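Local coordinates for protein imidazoleglycerol-phosphate dehydratase (Staphylococcus aureus subsp. aureus, PDB 2AE8) that catalyses the manganese-dependent dehydration of imidazoleglycerol phosphate to imidazoleacetol phosphate, the sixth step of histidine biosynthesis, at residues B[123-128]-B[190-195]; B[128-133]-B[178-183]. All coordinates share one frame; numbering follows the deposited sequence.

Followed from the N terminus, the chain enters this region along strand 118-125, reverses in the turn ending at T128 and returns along strand 128-135, the two strands lying side by side in one four-stranded sheet. After strand 141-145 and helix 159-171 it comes back as strand 175-182, where 178-183 closes the inner loop, contact 2, against 128-133. Directly afterwards helix 186-205 begins, and its residues 190-195 close the outer loop, contact 1, on 123-128, so contact 2 is nested within contact 1. T128 belongs to both. Contact 2 joins strand to strand inside the sheet, whereas contact 1 fastens the helix onto that sheet near a metal site.

Contact 1. Residues B[123-128]-B[190-195]; sequences IPMDET and IEAIFK. With MG (magnesium ion), chain L.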
ATOM      1  N   ILE B 123     -14.938 -31.021 -20.754  1.00 26.16           N
ATOM      2  CA  ILE B 123     -16.385 -31.152 -20.596  1.00 27.04           C
ATOM      3  C   ILE B 123     -16.986 -29.878 -19.981  1.00 27.40           C
ATOM      4  O   ILE B 123     -16.593 -29.489 -18.872  1.00 27.74           O
ATOM      5  CB  ILE B 123     -16.774 -32.346 -19.696  1.00 26.86           C
ATOM      6  CG1 ILE B 123     -16.368 -33.692 -20.327  1.00 26.75           C
ATOM      7  CG2 ILE B 123     -18.306 -32.296 -19.345  1.00 27.01           C
ATOM      8  CD1 ILE B 123     -17.251 -34.130 -21.468  1.00 27.26           C
ATOM      9  N   PRO B 124     -17.957 -29.263 -20.678  1.00 27.37           N
ATOM     10  CA  PRO B 124     -18.701 -28.159 -20.118  1.00 27.29           C
ATOM     11  C   PRO B 124     -19.967 -28.681 -19.422  1.00 28.90           C
ATOM     12  O   PRO B 124     -20.561 -29.692 -19.856  1.00 27.96           O
ATOM     13  CB  PRO B 124     -19.064 -27.355 -21.355  1.00 27.12           C
ATOM     14  CG  PRO B 124     -19.313 -28.462 -22.429  1.00 27.09           C
ATOM     15  CD  PRO B 124     -18.424 -29.607 -22.043  1.00 27.20           C
HETATM   16  N   MSE B 125     -20.340 -28.038 -18.323  1.00 29.61           N
HETATM   17  CA  MSE B 125     -21.590 -28.334 -17.642  1.00 31.36           C
HETATM   18  C   MSE B 125     -22.183 -26.999 -17.239  1.00 30.25           C
HETATM   19  O   MSE B 125     -21.868 -26.481 -16.175  1.00 30.30           O
HETATM   20  CB  MSE B 125     -21.365 -29.205 -16.398  1.00 31.91           C
HETATM   21  CG  MSE B 125     -21.039 -30.657 -16.660  1.00 39.65           C
HETATM   22 SE   MSE B 125     -22.568 -31.663 -17.425  1.00 57.15          SE
HETATM   23  CE  MSE B 125     -23.952 -31.117 -16.164  1.00 47.17           C
ATOM     24  N   ASP B 126     -23.044 -26.455 -18.094  1.00 29.70           N
ATOM     25  CA  ASP B 126     -23.496 -25.078 -17.988  1.00 29.15           C
ATOM     26  C   ASP B 126     -22.296 -24.154 -17.715  1.00 28.47           C
ATOM     27  O   ASP B 126     -21.409 -24.055 -18.566  1.00 27.43           O
ATOM     28  CB  ASP B 126     -24.634 -24.931 -16.954  1.00 30.46           C
ATOM     29  CG  ASP B 126     -25.950 -25.580 -17.433  1.00 32.61           C
ATOM     30  OD1 ASP B 126     -26.119 -25.747 -18.657  1.00 36.95           O
ATOM     31  OD2 ASP B 126     -26.803 -25.933 -16.595  1.00 33.44           O
ATOM     32  N   GLU B 127     -22.261 -23.514 -16.541  1.00 27.48           N
ATOM     33  CA  GLU B 127     -21.208 -22.548 -16.187  1.00 27.46           C
ATOM     34  C   GLU B 127     -19.815 -23.174 -16.044  1.00 27.02           C
ATOM     35  O   GLU B 127     -18.792 -22.495 -16.167  1.00 27.09           O
ATOM     36  CB  GLU B 127     -21.588 -21.805 -14.891  1.00 28.05           C
ATOM     37  CG  GLU B 127     -21.309 -22.574 -13.556  1.00 27.89           C
ATOM     38  CD  GLU B 127     -22.079 -23.887 -13.394  1.00 31.13           C
ATOM     39  OE1 GLU B 127     -21.569 -24.806 -12.706  1.00 32.88           O
ATOM     40  OE2 GLU B 127     -23.188 -24.014 -13.956  1.00 31.96           O
ATOM     41  N   THR B 128     -19.784 -24.477 -15.789  1.00 26.10           N
ATOM     42  CA  THR B 128     -18.537 -25.170 -15.449  1.00 25.81           C
ATOM     43  C   THR B 128     -17.829 -25.634 -16.704  1.00 25.59           C
ATOM     44  O   THR B 128     -18.480 -26.010 -17.688  1.00 25.18           O
ATOM     45  CB  THR B 128     -18.836 -26.396 -14.572  1.00 26.03           C
ATOM     46  OG1 THR B 128     -19.217 -25.947 -13.274  1.00 26.98           O
ATOM     47  CG2 THR B 128     -17.611 -27.319 -14.431  1.00 26.95           C
ATOM     48  N   ILE B 190     -18.327 -31.369 -10.088  1.00 24.33           N
ATOM     49  CA  ILE B 190     -17.981 -32.761  -9.904  1.00 24.59           C
ATOM     50  C   ILE B 190     -18.358 -33.602 -11.134  1.00 25.38           C
ATOM     51  O   ILE B 190     -17.585 -34.448 -11.581  1.00 25.23           O
ATOM     52  CB  ILE B 190     -18.669 -33.306  -8.645  1.00 24.61           C
ATOM     53  CG1 ILE B 190     -18.170 -32.512  -7.418  1.00 23.20           C
ATOM     54  CG2 ILE B 190     -18.360 -34.793  -8.484  1.00 23.96           C
ATOM     55  CD1 ILE B 190     -19.033 -32.687  -6.166  1.00 23.55           C
ATOM     56  N   GLU B 191     -19.547 -33.366 -11.669  1.00 26.13           N
ATOM     57  CA  GLU B 191     -20.003 -34.110 -12.841  1.00 27.33           C
ATOM     58  C   GLU B 191     -19.109 -33.889 -14.055  1.00 26.35           C
ATOM     59  O   GLU B 191     -18.725 -34.853 -14.720  1.00 27.08           O
ATOM     60  CB  GLU B 191     -21.471 -33.802 -13.153  1.00 27.61           C
ATOM     61  CG  GLU B 191     -22.001 -34.544 -14.357  1.00 32.19           C
ATOM     62  CD  GLU B 191     -23.509 -34.738 -14.323  1.00 37.71           C
ATOM     63  OE1 GLU B 191     -24.171 -34.310 -13.351  1.00 39.26           O
ATOM     64  OE2 GLU B 191     -24.035 -35.324 -15.283  1.00 41.80           O
ATOM     65  N   ALA B 192     -18.773 -32.636 -14.365  1.00 25.89           N
ATOM     66  CA  ALA B 192     -17.831 -32.354 -15.459  1.00 24.99           C
ATOM     67  C   ALA B 192     -16.500 -33.088 -15.267  1.00 24.85           C
ATOM     68  O   ALA B 192     -15.940 -33.643 -16.221  1.00 25.42           O
ATOM     69  CB  ALA B 192     -17.597 -30.827 -15.614  1.00 24.65           C
ATOM     70  N   ILE B 193     -15.990 -33.098 -14.035  1.00 24.82           N
ATOM     71  CA  ILE B 193     -14.729 -33.798 -13.730  1.00 24.33           C
ATOM     72  C   ILE B 193     -14.847 -35.331 -13.955  1.00 25.01           C
ATOM     73  O   ILE B 193     -13.978 -35.942 -14.579  1.00 23.93           O
ATOM     74  CB  ILE B 193     -14.260 -33.519 -12.288  1.00 24.55           C
ATOM     75  CG1 ILE B 193     -13.805 -32.045 -12.130  1.00 24.36           C
ATOM     76  CG2 ILE B 193     -13.129 -34.499 -11.864  1.00 22.27           C
ATOM     77  CD1 ILE B 193     -13.635 -31.641 -10.672  1.00 26.36           C
ATOM     78  N   PHE B 194     -15.912 -35.940 -13.439  1.00 25.50           N
ATOM     79  CA  PHE B 194     -16.153 -37.370 -13.685  1.00 26.22           C
ATOM     80  C   PHE B 194     -16.330 -37.686 -15.162  1.00 26.62           C
ATOM     81  O   PHE B 194     -15.751 -38.654 -15.651  1.00 28.12           O
ATOM     82  CB  PHE B 194     -17.348 -37.893 -12.885  1.00 26.03           C
ATOM     83  CG  PHE B 194     -16.987 -38.415 -11.536  1.00 25.96           C
ATOM     84  CD1 PHE B 194     -16.591 -39.746 -11.377  1.00 25.27           C
ATOM     85  CD2 PHE B 194     -17.037 -37.583 -10.416  1.00 23.80           C
ATOM     86  CE1 PHE B 194     -16.251 -40.250 -10.122  1.00 26.02           C
ATOM     87  CE2 PHE B 194     -16.697 -38.072  -9.128  1.00 25.82           C
ATOM     88  CZ  PHE B 194     -16.300 -39.421  -8.981  1.00 26.94           C
ATOM     89  N   LYS B 195     -17.097 -36.873 -15.880  1.00 26.87           N
ATOM     90  CA  LYS B 195     -17.272 -37.070 -17.315  1.00 26.98           C
ATOM     91  C   LYS B 195     -15.948 -36.967 -18.081  1.00 26.74           C
ATOM     92  O   LYS B 195     -15.621 -37.827 -18.902  1.00 26.36           O
ATOM     93  CB  LYS B 195     -18.314 -36.109 -17.910  1.00 26.89           C
ATOM     94  CG  LYS B 195     -19.796 -36.398 -17.506  1.00 29.38           C
ATOM     95  CD  LYS B 195     -20.814 -35.456 -18.217  1.00 29.02           C
ATOM     96  CE  LYS B 195     -20.707 -35.513 -19.764  1.00 30.65           C
ATOM     97  NZ  LYS B 195     -21.862 -34.813 -20.443  1.00 33.70           N
TER
HETATM   98 MG    MG L1007     -25.862 -35.149 -12.404  1.00 49.07          MG
HETATM   99  O   HOH W   1     -21.605 -32.148 -20.771  1.00 35.87           O
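The CB of A192 points at 123-128 and is met by M125 CG at 3.6 Å, by T128 CG2 at 3.7 Å and by the backbone O of I123. Strand 123-125 and helix 190-195 run nearly antiparallel, at 158°, with their axes 7.8 Å apart at closest approach. Flanking the alanine, two longer pairs cross at about right angles. In the first, I123 lies across K195, with I123 CG1 3.9 Å from K195 CB and I123 CG2 4.0 Å from K195 CE; the bend of the lysine at chi3 (57°) keeps its aliphatic part against the isoleucine. Its NZ hydrogen-bonds Y118 OH of a second subunit and also donates to a water that donates in turn to P124 O. In the other pair, selenomethionine M125, bent at both chi2 and chi3, brings CE to 4.1 Å from E191 CD. The E191 chain is extended, with CG anti to the backbone N (chi1 -180°), and reaches past this methyl to the magnesium ion, bound by OE1 at 2.1 Å. H187 of the same chain and H92 of a third subunit supply the other two protein ligands. The arrangement is helix-on-sheet packing in the beta-alpha-beta sandwich built from a duplicated half-domain, with the helix supplying a ligand of the intersubunit metal site of imidazoleglycerol-phosphate dehydratase.

Contact 2. Residues B[128-133]-B[178-183]; sequences TLARVV and IDLIRG
R131 and D179 face each other as a hydrogen-bonded pair between two antiparallel strands of a mixed sheet, and two residues along, where I181 and R182 both face L129, a classic beta bulge interrupts the pattern. Around the regular pair, R131 N donates to D179 O at 2.9 Å, almost straight at 171°, while D179 N returns a bond to R131 O. At the bulge L129 O receives two amides, I181 N at 2.8 Å and, weakly, R182 N at 3.4 Å; L129 N gives its own bond to R182 O.

The side chains divide between the two faces. On the one bearing A130, V132 CG2 packs alongside I178 CG1 at 3.8 Å, and the L180 side chain crosses that of T128 at about a right angle, CD2 against CG2; V132 also touches A196 of helix 186-205, which covers this side. On the other face L129 and I181 run alongside each other in the same direction, with L129 CD2 3.8 Å from I181 CD1. That same CD1 comes to 3.9 Å from R131 CB, so one isoleucine methyl bridges two residues of the neighbouring strand.

Further out, the R131 chain bends at chi3 (65°), bringing its guanidinium beside the D179 carboxylate. Y122 OH, on the adjoining strand 118-125, hydrogen-bonds R131 NH1. R182 of a fourth subunit forms a salt bridge with D179 OD1, while R182 here reaches D179 of a second subunit, so the exchange is repeated across subunit interfaces. Within the chain, R131 NH2 meets D179 OD2 at 2.9 Å in a salt bridge whose hydrogen bond is weak; the guanidinium and carboxylate planes are turned 66° apart, and a water accepts from R131 NE and lies within hydrogen-bonding distance of that same OD2.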
ATOM      1  N   THR B 128     -19.784 -24.477 -15.789  1.00 26.10           N
ATOM      2  CA  THR B 128     -18.537 -25.170 -15.449  1.00 25.81           C
ATOM      3  C   THR B 128     -17.829 -25.634 -16.704  1.00 25.59           C
ATOM      4  O   THR B 128     -18.480 -26.010 -17.688  1.00 25.18           O
ATOM      5  CB  THR B 128     -18.836 -26.396 -14.572  1.00 26.03           C
ATOM      6  OG1 THR B 128     -19.217 -25.947 -13.274  1.00 26.98           O
ATOM      7  CG2 THR B 128     -17.611 -27.319 -14.431  1.00 26.95           C
ATOM      8  N   LEU B 129     -16.499 -25.615 -16.669  1.00 24.53           N
ATOM      9  CA  LEU B 129     -15.695 -26.270 -17.697  1.00 24.37           C
ATOM     10  C   LEU B 129     -14.564 -27.029 -17.003  1.00 24.73           C
ATOM     11  O   LEU B 129     -13.837 -26.441 -16.197  1.00 24.55           O
ATOM     12  CB  LEU B 129     -15.125 -25.249 -18.692  1.00 24.02           C
ATOM     13  CG  LEU B 129     -14.221 -25.803 -19.805  1.00 24.02           C
ATOM     14  CD1 LEU B 129     -15.012 -26.660 -20.820  1.00 24.14           C
ATOM     15  CD2 LEU B 129     -13.526 -24.662 -20.509  1.00 23.29           C
ATOM     16  N   ALA B 130     -14.442 -28.329 -17.273  1.00 23.93           N
ATOM     17  CA  ALA B 130     -13.321 -29.094 -16.756  1.00 23.99           C
ATOM     18  C   ALA B 130     -12.468 -29.682 -17.864  1.00 24.09           C
ATOM     19  O   ALA B 130     -12.980 -30.021 -18.954  1.00 23.46           O
ATOM     20  CB  ALA B 130     -13.794 -30.187 -15.801  1.00 24.59           C
ATOM     21  N   ARG B 131     -11.169 -29.793 -17.586  1.00 23.50           N
ATOM     22  CA  ARG B 131     -10.243 -30.502 -18.462  1.00 23.57           C
ATOM     23  C   ARG B 131      -9.572 -31.601 -17.664  1.00 23.71           C
ATOM     24  O   ARG B 131      -9.073 -31.365 -16.561  1.00 23.99           O
ATOM     25  CB  ARG B 131      -9.163 -29.584 -19.047  1.00 23.68           C
ATOM     26  CG  ARG B 131      -8.071 -30.340 -19.825  1.00 24.35           C
ATOM     27  CD  ARG B 131      -6.901 -29.454 -20.217  1.00 25.02           C
ATOM     28  NE  ARG B 131      -6.174 -28.975 -19.041  1.00 25.35           N
ATOM     29  CZ  ARG B 131      -5.935 -27.692 -18.785  1.00 27.14           C
ATOM     30  NH1 ARG B 131      -6.360 -26.754 -19.630  1.00 25.45           N
ATOM     31  NH2 ARG B 131      -5.269 -27.354 -17.684  1.00 24.80           N
ATOM     32  N   VAL B 132      -9.536 -32.802 -18.232  1.00 22.95           N
ATOM     33  CA  VAL B 132      -8.768 -33.891 -17.626  1.00 23.68           C
ATOM     34  C   VAL B 132      -7.833 -34.479 -18.668  1.00 24.32           C
ATOM     35  O   VAL B 132      -8.242 -34.731 -19.807  1.00 24.64           O
ATOM     36  CB  VAL B 132      -9.656 -34.958 -16.995  1.00 23.72           C
ATOM     37  CG1 VAL B 132      -8.798 -36.090 -16.434  1.00 22.29           C
ATOM     38  CG2 VAL B 132     -10.525 -34.326 -15.874  1.00 24.03           C
ATOM     39  N   VAL B 133      -6.585 -34.674 -18.257  1.00 24.94           N
ATOM     40  CA  VAL B 133      -5.521 -35.221 -19.092  1.00 25.93           C
ATOM     41  C   VAL B 133      -5.059 -36.496 -18.408  1.00 27.26           C
ATOM     42  O   VAL B 133      -4.668 -36.455 -17.247  1.00 26.73           O
ATOM     43  CB  VAL B 133      -4.302 -34.236 -19.201  1.00 26.40           C
ATOM     44  CG1 VAL B 133      -3.150 -34.881 -19.964  1.00 24.28           C
ATOM     45  CG2 VAL B 133      -4.723 -32.914 -19.878  1.00 25.11           C
ATOM     46  N   ILE B 178      -6.177 -33.034 -13.381  1.00 24.53           N
ATOM     47  CA  ILE B 178      -7.565 -32.589 -13.361  1.00 24.48           C
ATOM     48  C   ILE B 178      -7.595 -31.081 -13.088  1.00 24.66           C
ATOM     49  O   ILE B 178      -7.021 -30.611 -12.096  1.00 24.01           O
ATOM     50  CB  ILE B 178      -8.374 -33.349 -12.278  1.00 23.97           C
ATOM     51  CG1 ILE B 178      -8.492 -34.845 -12.657  1.00 24.93           C
ATOM     52  CG2 ILE B 178      -9.738 -32.684 -12.062  1.00 24.19           C
ATOM     53  CD1 ILE B 178      -9.169 -35.711 -11.623  1.00 25.38           C
ATOM     54  N   ASP B 179      -8.266 -30.340 -13.965  1.00 24.37           N
ATOM     55  CA  ASP B 179      -8.324 -28.878 -13.868  1.00 25.32           C
ATOM     56  C   ASP B 179      -9.765 -28.402 -14.035  1.00 25.81           C
ATOM     57  O   ASP B 179     -10.403 -28.683 -15.053  1.00 25.85           O
ATOM     58  CB  ASP B 179      -7.469 -28.224 -14.968  1.00 25.36           C
ATOM     59  CG  ASP B 179      -5.978 -28.193 -14.631  1.00 27.25           C
ATOM     60  OD1 ASP B 179      -5.600 -27.403 -13.737  1.00 28.56           O
ATOM     61  OD2 ASP B 179      -5.165 -28.919 -15.277  1.00 27.49           O
ATOM     62  N   LEU B 180     -10.267 -27.676 -13.042  1.00 26.21           N
ATOM     63  CA  LEU B 180     -11.533 -26.997 -13.169  1.00 27.54           C
ATOM     64  C   LEU B 180     -11.207 -25.638 -13.737  1.00 27.46           C
ATOM     65  O   LEU B 180     -10.678 -24.784 -13.023  1.00 27.31           O
ATOM     66  CB  LEU B 180     -12.165 -26.806 -11.791  1.00 27.61           C
ATOM     67  CG  LEU B 180     -13.604 -27.224 -11.504  1.00 31.04           C
ATOM     68  CD1 LEU B 180     -14.137 -26.421 -10.296  1.00 29.61           C
ATOM     69  CD2 LEU B 180     -14.536 -27.147 -12.700  1.00 28.45           C
ATOM     70  N   ILE B 181     -11.506 -25.420 -15.012  1.00 27.34           N
ATOM     71  CA  ILE B 181     -11.154 -24.151 -15.658  1.00 27.39           C
ATOM     72  C   ILE B 181     -12.054 -23.022 -15.154  1.00 27.12           C
ATOM     73  O   ILE B 181     -11.589 -21.916 -14.914  1.00 26.13           O
ATOM     74  CB  ILE B 181     -11.171 -24.258 -17.195  1.00 27.99           C
ATOM     75  CG1 ILE B 181     -10.060 -25.234 -17.630  1.00 29.66           C
ATOM     76  CG2 ILE B 181     -10.999 -22.868 -17.834  1.00 28.54           C
ATOM     77  CD1 ILE B 181     -10.347 -25.893 -18.907  1.00 35.22           C
ATOM     78  N   ARG B 182     -13.338 -23.327 -14.984  1.00 26.28           N
ATOM     79  CA  ARG B 182     -14.279 -22.434 -14.313  1.00 25.55           C
ATOM     80  C   ARG B 182     -15.395 -23.276 -13.700  1.00 25.71           C
ATOM     81  O   ARG B 182     -15.642 -24.392 -14.147  1.00 24.26           O
ATOM     82  CB  ARG B 182     -14.823 -21.349 -15.255  1.00 25.87           C
ATOM     83  CG  ARG B 182     -15.530 -21.850 -16.523  1.00 25.80           C
ATOM     84  CD  ARG B 182     -16.034 -20.653 -17.371  1.00 25.83           C
ATOM     85  NE  ARG B 182     -14.883 -19.846 -17.776  1.00 24.75           N
ATOM     86  CZ  ARG B 182     -14.217 -20.001 -18.911  1.00 24.50           C
ATOM     87  NH1 ARG B 182     -14.620 -20.891 -19.822  1.00 21.97           N
ATOM     88  NH2 ARG B 182     -13.158 -19.243 -19.140  1.00 21.88           N
ATOM     89  N   GLY B 183     -16.032 -22.769 -12.651  1.00 25.83           N
ATOM     90  CA  GLY B 183     -17.100 -23.504 -12.005  1.00 26.54           C
ATOM     91  C   GLY B 183     -18.202 -22.568 -11.582  1.00 27.46           C
ATOM     92  O   GLY B 183     -18.376 -21.491 -12.159  1.00 28.54           O
TER
HETATM   93  O   HOH W   2      -5.745 -30.845 -16.967  1.00 26.54           O